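Local coordinates for protein ribonucleoside-diphosphate reductase subunit beta (Clostridium botulinum, PDB 6ZJK) that forms the diiron R2 subunit of a ribonucleotide reductase and probably generates the radical needed to reduce ribonucleoside diphosphates to deoxyribonucleoside diphosphates, at residues T225-S228 with T229-Y233. Sequence-based numbering, arbitrary orientation.
Sequences TATS and TIFKY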
loop_
_atom_site.group_PDB
_atom_site.type_symbol
_atom_site.label_atom_id
_atom_site.label_comp_id
_atom_site.label_asym_id
_atom_site.label_seq_id
_atom_site.Cartn_x
_atom_site.Cartn_y
_atom_site.Cartn_z
ATOM N N THR A 225 -7.204 -22.720 18.389
ATOM C CA THR A 225 -8.346 -21.807 18.338
ATOM C C THR A 225 -7.921 -20.369 18.050
ATOM O O THR A 225 -8.616 -19.647 17.334
ATOM C CB THR A 225 -9.118 -21.859 19.653
ATOM O OG1 THR A 225 -8.183 -21.901 20.724
ATOM C CG2 THR A 225 -9.949 -23.133 19.722
ATOM N N ALA A 226 -6.786 -19.925 18.600
ATOM C CA ALA A 226 -6.407 -18.530 18.382
ATOM C C ALA A 226 -5.833 -18.313 16.990
ATOM O O ALA A 226 -5.939 -17.209 16.447
ATOM C CB ALA A 226 -5.407 -18.068 19.440
ATOM N N THR A 227 -5.228 -19.345 16.399
ATOM C CA THR A 227 -4.897 -19.291 14.981
ATOM C C THR A 227 -6.164 -19.079 14.147
ATOM O O THR A 227 -6.155 -18.340 13.155
ATOM C CB THR A 227 -4.142 -20.575 14.610
ATOM O OG1 THR A 227 -2.844 -20.554 15.243
ATOM C CG2 THR A 227 -3.955 -20.728 13.120
ATOM N N SER A 228 -7.278 -19.663 14.583
ATOM C CA SER A 228 -8.517 -19.498 13.845
ATOM C C SER A 228 -9.021 -18.060 13.971
ATOM O O SER A 228 -9.469 -17.472 12.984
ATOM C CB SER A 228 -9.541 -20.520 14.345
ATOM O OG SER A 228 -10.870 -20.145 14.049
ATOM N N THR A 229 -8.879 -17.449 15.155
ATOM C CA THR A 229 -9.235 -16.037 15.321
ATOM C C THR A 229 -8.474 -15.141 14.344
ATOM O O THR A 229 -9.071 -14.264 13.703
ATOM C CB THR A 229 -9.015 -15.601 16.770
ATOM O OG1 THR A 229 -9.891 -16.370 17.610
ATOM C CG2 THR A 229 -9.346 -14.136 16.938
ATOM N N ILE A 230 -7.164 -15.351 14.195
ATOM C CA ILE A 230 -6.431 -14.609 13.171
ATOM C C ILE A 230 -7.066 -14.818 11.791
ATOM O O ILE A 230 -7.247 -13.855 11.036
ATOM C CB ILE A 230 -4.941 -15.000 13.179
ATOM C CG1 ILE A 230 -4.266 -14.451 14.434
ATOM C CG2 ILE A 230 -4.223 -14.473 11.950
ATOM C CD1 ILE A 230 -2.771 -14.861 14.589
ATOM N N PHE A 231 -7.461 -16.063 11.452
ATOM C CA PHE A 231 -8.017 -16.280 10.120
ATOM C C PHE A 231 -9.395 -15.637 9.948
ATOM O O PHE A 231 -9.757 -15.297 8.822
ATOM C CB PHE A 231 -8.040 -17.780 9.759
ATOM C CG PHE A 231 -6.719 -18.256 9.203
ATOM C CD1 PHE A 231 -6.369 -17.965 7.883
ATOM C CD2 PHE A 231 -5.782 -18.898 10.021
ATOM C CE1 PHE A 231 -5.115 -18.339 7.367
ATOM C CE2 PHE A 231 -4.521 -19.290 9.515
ATOM C CZ PHE A 231 -4.189 -19.005 8.190
ATOM N N LYS A 232 -10.168 -15.446 11.024
ATOM C CA LYS A 232 -11.414 -14.689 10.902
ATOM C C LYS A 232 -11.147 -13.244 10.500
ATOM O O LYS A 232 -11.925 -12.650 9.740
ATOM C CB LYS A 232 -12.207 -14.729 12.208
ATOM C CG LYS A 232 -12.807 -16.090 12.547
ATOM C CD LYS A 232 -13.443 -16.035 13.922
ATOM C CE LYS A 232 -14.022 -17.365 14.326
ATOM N NZ LYS A 232 -14.756 -17.293 15.626
ATOM N N TYR A 233 -10.065 -12.644 11.016
ATOM C CA TYR A 233 -9.757 -11.272 10.623
ATOM C C TYR A 233 -9.346 -11.200 9.161
ATOM O O TYR A 233 -9.761 -10.286 8.431
ATOM C CB TYR A 233 -8.660 -10.692 11.526
ATOM C CG TYR A 233 -9.178 -10.196 12.848
ATOM C CD1 TYR A 233 -9.716 -8.908 12.966
ATOM C CD2 TYR A 233 -9.149 -11.003 13.973
ATOM C CE1 TYR A 233 -10.197 -8.445 14.173
ATOM C CE2 TYR A 233 -9.621 -10.546 15.194
ATOM C CZ TYR A 233 -10.137 -9.260 15.289
ATOM O OH TYR A 233 -10.616 -8.802 16.498
HETATM O O HOH W 1 -12.223 -19.514 16.336
#
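With chi1 of Thr227 at -69°, its methyl CG2 stands opposite the backbone N and lies beside the Phe231 side chain one helical turn on; the two point the same way. CG2 meets the ring at its edge, in the ring plane, 3.9 Å from Phe231 CE2. The same rotation sets OG1 beside the backbone N, where Asp81 takes it in a hydrogen bond; the other oxygen of that carboxylate accepts from the Ala226 N, one of the amides of the first turn. Carbonyl O of Thr227 also sits at the edge of the phenyl ring, near its plane and 3.2 Å from Phe231 CD2, while accepting the hydrogen bond of Phe231 N. These residues open helix 225-255, one of the long helices of the R2 fold, which further along supplies Glu238 and His241 to one of the two iron sites; the Phe231 side chain lies about 9 Å from an iron ion. The other i to i+4 hydrogen bonds across this turn run from Thr229 N to Thr225 O, from Ile230 N to Ala226 O (the straightest, at 166°), and from Lys232 N to Ser228 O at 2.9 Å. On another flank, Lys232 runs fully extended beyond CG, its CG 3.6 Å from Ser228 O. A water joins the polar ends, 2.7 Å from Ser228 OG and accepting a weak, long bond from Lys232 NZ; Lys232 also makes a cation-pi contact with Phe334. The phenyl ring of Phe231 stacks on Phe215 of helix 190-220, whereas Ile230 packs on Ser143, Tyr146 and Ile147 of helix 124-151.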